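Local coordinates for 2-hydroxyhepta-2,4-diene-1,7-dioate isomerase (PDB 4DBF), which probably acts as a metal-dependent lyase or isomerase of the fumarylacetoacetate hydrolase family, with oxaloacetate decarboxylase activity, at residues Cys147-Ala152 and Ile239-Ala244; Leu160-Asn166 and Pro191-Glu197. One frame throughout, in Å; residues are numbered along the deposited sequence.

Contact 2 lies in the core and contact 1 near the surface of the same family region. Their centres are 21 Å apart, and they do not touch each other. Contact 2 joins two strands, 159-170 and 190-197, its centre about 4 Å from that of the chain. Contact 1 joins the loop between strands 133-143 and 159-170 to the last turn of helix 235-243. Along the chain, contact 2 is nested within the loop that contact 1 closes. The chemistry follows the place. Contact 1 is mostly polar, with two bridging waters and a link to the second subunit. Contact 2 combines backbone bonds with aliphatic packing and lies near the magnesium site.

Contact 1: Cys147-Ala152 and Ile239-Ala244; sequences CKNVKA and IEFITA
T243 meets the loop 147-152 with two of its atoms. T243 O accepts N149 N at 2.8 Å, with the donor above the carbonyl plane. T243 OG1 accepts V150 N at 3.0 Å and donates to I239 O at 2.7 Å. A chi1 of 68° sets OG1 between the backbone N and the carbonyl carbon, within reach of both partners. I239 O thus has two donors, T243 N and T243 OG1, which come from opposite faces of its plane. E240 uses an extended chain, and E240 OE2 accepts A152 N at 3.0 Å from above the carboxylate plane. Two waters bridge the segments. One donates to V150 O and E240 O, the other to N149 OD1 and A244 O. Apolar contact is small: V150 CB lies 4.0 Å from I239 CG2. The aliphatic part of K148 passes T243 O, with K148 CD at 3.3 Å. Its NZ forms a salt bridge with D187 of the second subunit. F241 and A244 also pack on that subunit. The whole is a loop docked on the C-terminal part of a helix, at the edge of the fold where three residues touch the second subunit, away from the metal sites.

Contact 2: Leu160-Asn166 and Pro191-Glu197; sequences LGFTIIN and PIGPWIE
I165 and I192 form a non-hydrogen-bonded antiparallel pair, and their side chains lie side by side. I165 CG1 is 3.8 Å from I192 CG1. The side chains of T163 and I192 cross at about a right angle, with T163 CG2 3.6 Å from I192 CG2. I196 turns its two branches to different partners. I196 CG2 rests on G161 CA at 3.6 Å, and I196 CD1 reaches L160 CD2. Over the other face I164 CD1 meets P194 CD, and I164 also packs on strands 270-275 and 279-287.

The backbone bonds run outward from here. G193 and I164 bond to each other through N and O, and N166 N donates to P191 O at 2.9 Å. Beyond the corner, F162 and E197 form a second hydrogen-bonded pair. E197 N meets F162 O at 2.7 Å, in the carbonyl plane. Between the two pairs the register shifts by two, a beta bulge, where P194 follows a cis peptide bond. Here T163 contributes a side-chain bond. Its chi1 of -171° carries OG1 away from the backbone N, and T163 OG1 donates to W195 O at 2.9 Å from above the carbonyl plane. The ring of W195 is covered on one face by P194 CG, and R22 makes a cation-pi contact with it.

At the polar edge, E197 OE2 accepts D199 N. I165 touches E138, and its side chain is about 7 Å from the magnesium ion. E136, E138 and D167 bind that ion. N166 OD1 accepts the backbone N of E136, consistent with a second-shell part in positioning that ligand's main chain. The backbone bonds and aliphatic packing probably help hold strand 159-170, which carries the magnesium ligand D167 directly after N166.

Contact 1: Cys147-Ala152 and Ile239-Ala244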
loop_
_atom_site.group_PDB
_atom_site.type_symbol
_atom_site.label_atom_id
_atom_site.label_comp_id
_atom_site.label_asym_id
_atom_site.label_seq_id
_atom_site.Cartn_x
_atom_site.Cartn_y
_atom_site.Cartn_z
ATOM N N CYS A 147 13.781 -1.382 -7.926
ATOM C CA CYS A 147 13.977 -2.480 -8.819
ATOM C C CYS A 147 12.710 -2.958 -9.421
ATOM O O CYS A 147 11.693 -2.793 -8.860
ATOM C CB CYS A 147 14.651 -3.626 -8.104
ATOM S SG CYS A 147 13.783 -4.216 -6.632
ATOM N N LYS A 148 12.813 -3.599 -10.557
ATOM C CA LYS A 148 11.692 -4.181 -11.256
ATOM C C LYS A 148 12.211 -5.310 -12.130
ATOM O O LYS A 148 13.331 -5.267 -12.527
ATOM C CB LYS A 148 11.007 -3.126 -12.075
ATOM C CG LYS A 148 9.884 -3.594 -12.948
ATOM C CD LYS A 148 8.552 -3.648 -12.234
ATOM C CE LYS A 148 7.439 -4.116 -13.142
ATOM N NZ LYS A 148 7.037 -3.040 -14.018
ATOM N N ASN A 149 11.418 -6.331 -12.398
ATOM C CA ASN A 149 11.889 -7.431 -13.261
ATOM C C ASN A 149 13.225 -8.047 -12.789
ATOM O O ASN A 149 14.143 -8.307 -13.599
ATOM C CB ASN A 149 12.016 -6.961 -14.755
ATOM C CG ASN A 149 10.690 -6.527 -15.353
ATOM O OD1 ASN A 149 9.686 -7.241 -15.252
ATOM N ND2 ASN A 149 10.662 -5.288 -15.945
ATOM N N VAL A 150 13.378 -8.247 -11.486
ATOM C CA VAL A 150 14.577 -8.871 -10.974
ATOM C C VAL A 150 14.518 -10.363 -11.315
ATOM O O VAL A 150 13.491 -10.995 -11.119
ATOM C CB VAL A 150 14.669 -8.715 -9.494
ATOM C CG1 VAL A 150 15.962 -9.306 -8.980
ATOM C CG2 VAL A 150 14.530 -7.244 -9.149
ATOM N N LYS A 151 15.618 -10.899 -11.850
ATOM C CA LYS A 151 15.756 -12.332 -12.058
ATOM C C LYS A 151 15.999 -13.023 -10.719
ATOM O O LYS A 151 16.717 -12.516 -9.881
ATOM C CB LYS A 151 16.939 -12.601 -13.038
ATOM C CG LYS A 151 16.875 -13.986 -13.718
ATOM C CD LYS A 151 18.134 -14.192 -14.625
ATOM C CE LYS A 151 18.220 -15.643 -15.119
ATOM N NZ LYS A 151 19.015 -15.774 -16.420
ATOM N N ALA A 152 15.396 -14.185 -10.527
ATOM C CA ALA A 152 15.463 -14.908 -9.262
ATOM C C ALA A 152 16.883 -15.052 -8.744
ATOM O O ALA A 152 17.162 -14.790 -7.585
ATOM C CB ALA A 152 14.792 -16.272 -9.417
ATOM N N ILE A 239 11.086 -12.687 -4.885
ATOM C CA ILE A 239 11.477 -11.403 -5.446
ATOM C C ILE A 239 11.199 -11.240 -6.962
ATOM O O ILE A 239 10.731 -10.233 -7.399
ATOM C CB ILE A 239 12.901 -11.046 -5.030
ATOM C CG1 ILE A 239 12.915 -10.647 -3.570
ATOM C CG2 ILE A 239 13.450 -9.921 -5.843
ATOM C CD1 ILE A 239 14.136 -11.034 -2.825
ATOM N N GLU A 240 11.442 -12.283 -7.721
ATOM C CA GLU A 240 11.136 -12.291 -9.131
ATOM C C GLU A 240 9.634 -12.180 -9.408
ATOM O O GLU A 240 9.186 -11.446 -10.264
ATOM C CB GLU A 240 11.651 -13.575 -9.706
ATOM C CG GLU A 240 11.354 -13.778 -11.142
ATOM C CD GLU A 240 11.920 -15.082 -11.627
ATOM O OE1 GLU A 240 11.286 -16.085 -11.417
ATOM O OE2 GLU A 240 13.002 -15.091 -12.185
ATOM N N PHE A 241 8.875 -12.945 -8.647
ATOM C CA PHE A 241 7.424 -12.945 -8.721
ATOM C C PHE A 241 6.800 -11.569 -8.434
ATOM O O PHE A 241 6.010 -11.085 -9.143
ATOM C CB PHE A 241 6.916 -13.983 -7.737
ATOM C CG PHE A 241 5.430 -14.124 -7.688
ATOM C CD1 PHE A 241 4.762 -14.751 -8.682
ATOM C CD2 PHE A 241 4.727 -13.704 -6.609
ATOM C CE1 PHE A 241 3.416 -14.912 -8.621
ATOM C CE2 PHE A 241 3.383 -13.848 -6.545
ATOM C CZ PHE A 241 2.729 -14.460 -7.547
ATOM N N ILE A 242 7.238 -10.956 -7.371
ATOM C CA ILE A 242 6.756 -9.660 -6.994
ATOM C C ILE A 242 7.170 -8.608 -8.006
ATOM O O ILE A 242 6.347 -7.943 -8.520
ATOM C CB ILE A 242 7.229 -9.288 -5.593
ATOM C CG1 ILE A 242 6.654 -10.247 -4.568
ATOM C CG2 ILE A 242 6.863 -7.870 -5.272
ATOM C CD1 ILE A 242 7.137 -9.970 -3.184
ATOM N N THR A 243 8.458 -8.508 -8.280
ATOM C CA THR A 243 8.974 -7.486 -9.143
ATOM C C THR A 243 8.618 -7.653 -10.615
ATOM O O THR A 243 8.816 -6.780 -11.381
ATOM C CB THR A 243 10.479 -7.254 -8.930
ATOM O OG1 THR A 243 11.213 -8.386 -9.366
ATOM C CG2 THR A 243 10.757 -7.014 -7.520
ATOM N N ALA A 244 8.061 -8.774 -10.994
ATOM C CA ALA A 244 7.507 -8.925 -12.321
ATOM C C ALA A 244 6.207 -8.137 -12.512
ATOM O O ALA A 244 5.808 -7.873 -13.611
ATOM C CB ALA A 244 7.270 -10.368 -12.638
HETATM O O HOH W 1 7.112 -7.618 -15.870
HETATM O O HOH W 2 10.958 -10.463 -12.165
#

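Contact 2: Leu160-Asn166 and Pro191-Glu197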
loop_
_atom_site.group_PDB
_atom_site.type_symbol
_atom_site.label_atom_id
_atom_site.label_comp_id
_atom_site.label_asym_id
_atom_site.label_seq_id
_atom_site.Cartn_x
_atom_site.Cartn_y
_atom_site.Cartn_z
ATOM N N LEU A 160 18.605 -4.961 1.067
ATOM C CA LEU A 160 19.368 -4.330 2.086
ATOM C C LEU A 160 19.706 -5.315 3.185
ATOM O O LEU A 160 20.802 -5.394 3.586
ATOM C CB LEU A 160 18.634 -3.134 2.676
ATOM C CG LEU A 160 19.302 -2.423 3.829
ATOM C CD1 LEU A 160 20.642 -1.852 3.493
ATOM C CD2 LEU A 160 18.442 -1.417 4.550
ATOM N N GLY A 161 18.712 -6.013 3.677
ATOM C CA GLY A 161 18.935 -6.962 4.746
ATOM C C GLY A 161 17.650 -7.620 5.191
ATOM O O GLY A 161 16.593 -7.502 4.515
ATOM N N PHE A 162 17.740 -8.324 6.316
ATOM C CA PHE A 162 16.619 -9.134 6.774
ATOM C C PHE A 162 16.150 -8.524 8.078
ATOM O O PHE A 162 16.962 -8.005 8.815
ATOM C CB PHE A 162 17.035 -10.611 7.053
ATOM C CG PHE A 162 17.202 -11.430 5.793
ATOM C CD1 PHE A 162 16.417 -11.192 4.673
ATOM C CD2 PHE A 162 18.156 -12.447 5.725
ATOM C CE1 PHE A 162 16.609 -11.936 3.471
ATOM C CE2 PHE A 162 18.307 -13.218 4.543
ATOM C CZ PHE A 162 17.537 -12.937 3.423
ATOM N N THR A 163 14.844 -8.614 8.361
ATOM C CA THR A 163 14.338 -8.275 9.681
ATOM C C THR A 163 13.207 -9.220 10.038
ATOM O O THR A 163 12.982 -10.174 9.329
ATOM C CB THR A 163 13.962 -6.726 9.752
ATOM O OG1 THR A 163 13.681 -6.381 11.110
ATOM C CG2 THR A 163 12.781 -6.417 8.865
ATOM N N ILE A 164 12.513 -8.997 11.139
ATOM C CA ILE A 164 11.410 -9.864 11.489
ATOM C C ILE A 164 10.139 -9.055 11.282
ATOM O O ILE A 164 10.117 -7.816 11.542
ATOM C CB ILE A 164 11.494 -10.307 12.978
ATOM C CG1 ILE A 164 12.887 -10.904 13.316
ATOM C CG2 ILE A 164 10.329 -11.303 13.261
ATOM C CD1 ILE A 164 13.063 -11.187 14.841
ATOM N N ILE A 165 9.086 -9.717 10.820
ATOM C CA ILE A 165 7.734 -9.108 10.814
ATOM C C ILE A 165 6.741 -10.032 11.535
ATOM O O ILE A 165 6.854 -11.244 11.466
ATOM C CB ILE A 165 7.268 -8.732 9.374
ATOM C CG1 ILE A 165 5.886 -8.036 9.441
ATOM C CG2 ILE A 165 7.194 -10.003 8.394
ATOM C CD1 ILE A 165 5.428 -7.423 8.147
ATOM N N ASN A 166 5.791 -9.446 12.265
ATOM C CA ASN A 166 4.692 -10.209 12.860
ATOM C C ASN A 166 3.478 -9.856 11.975
ATOM O O ASN A 166 2.978 -8.708 12.025
ATOM C CB ASN A 166 4.512 -9.795 14.356
ATOM C CG ASN A 166 3.527 -10.669 15.059
ATOM O OD1 ASN A 166 2.732 -11.360 14.392
ATOM N ND2 ASN A 166 3.537 -10.652 16.398
ATOM N N PRO A 191 3.821 -5.248 13.312
ATOM C CA PRO A 191 5.164 -5.034 13.920
ATOM C C PRO A 191 6.387 -5.508 13.096
ATOM O O PRO A 191 6.340 -6.577 12.466
ATOM C CB PRO A 191 5.111 -5.795 15.213
ATOM C CG PRO A 191 3.590 -6.001 15.476
ATOM C CD PRO A 191 2.975 -6.143 14.125
ATOM N N ILE A 192 7.415 -4.686 13.049
ATOM C CA ILE A 192 8.659 -4.992 12.370
ATOM C C ILE A 192 9.891 -4.612 13.204
ATOM O O ILE A 192 9.886 -3.611 13.838
ATOM C CB ILE A 192 8.749 -4.287 11.023
ATOM C CG1 ILE A 192 7.586 -4.661 10.146
ATOM C CG2 ILE A 192 9.988 -4.675 10.300
ATOM C CD1 ILE A 192 7.461 -3.793 8.931
ATOM N N GLY A 193 10.911 -5.451 13.163
ATOM C CA GLY A 193 12.099 -5.261 13.945
ATOM C C GLY A 193 12.813 -6.525 14.315
ATOM O O GLY A 193 12.441 -7.562 13.889
ATOM N N PRO A 194 13.837 -6.419 15.137
ATOM C CA PRO A 194 14.208 -5.182 15.816
ATOM C C PRO A 194 15.187 -4.286 15.086
ATOM O O PRO A 194 15.350 -3.182 15.470
ATOM C CB PRO A 194 14.902 -5.689 17.058
ATOM C CG PRO A 194 15.523 -6.917 16.617
ATOM C CD PRO A 194 14.547 -7.560 15.707
ATOM N N TRP A 195 15.822 -4.800 14.064
ATOM C CA TRP A 195 16.728 -4.067 13.246
ATOM C C TRP A 195 16.939 -4.849 12.002
ATOM O O TRP A 195 16.424 -5.915 11.878
ATOM C CB TRP A 195 18.043 -3.834 13.970
ATOM C CG TRP A 195 18.561 -5.060 14.637
ATOM C CD1 TRP A 195 18.925 -6.237 14.055
ATOM C CD2 TRP A 195 18.742 -5.279 16.056
ATOM N NE1 TRP A 195 19.318 -7.121 14.983
ATOM C CE2 TRP A 195 19.227 -6.609 16.194
ATOM C CE3 TRP A 195 18.561 -4.532 17.161
ATOM C CZ2 TRP A 195 19.527 -7.138 17.408
ATOM C CZ3 TRP A 195 18.852 -5.070 18.375
ATOM C CH2 TRP A 195 19.332 -6.345 18.496
ATOM N N ILE A 196 17.677 -4.314 11.068
ATOM C CA ILE A 196 17.833 -4.934 9.790
ATOM C C ILE A 196 19.277 -5.550 9.739
ATOM O O ILE A 196 20.283 -4.838 9.920
ATOM C CB ILE A 196 17.658 -3.916 8.695
ATOM C CG1 ILE A 196 16.167 -3.409 8.687
ATOM C CG2 ILE A 196 18.058 -4.522 7.313
ATOM C CD1 ILE A 196 16.045 -2.192 7.859
ATOM N N GLU A 197 19.338 -6.866 9.544
ATOM C CA GLU A 197 20.639 -7.572 9.470
ATOM C C GLU A 197 21.081 -7.562 8.014
ATOM O O GLU A 197 20.451 -8.200 7.176
ATOM C CB GLU A 197 20.536 -9.014 9.975
ATOM C CG GLU A 197 21.874 -9.841 9.782
ATOM C CD GLU A 197 23.068 -9.134 10.473
ATOM O OE1 GLU A 197 23.110 -9.093 11.721
ATOM O OE2 GLU A 197 23.935 -8.563 9.803
#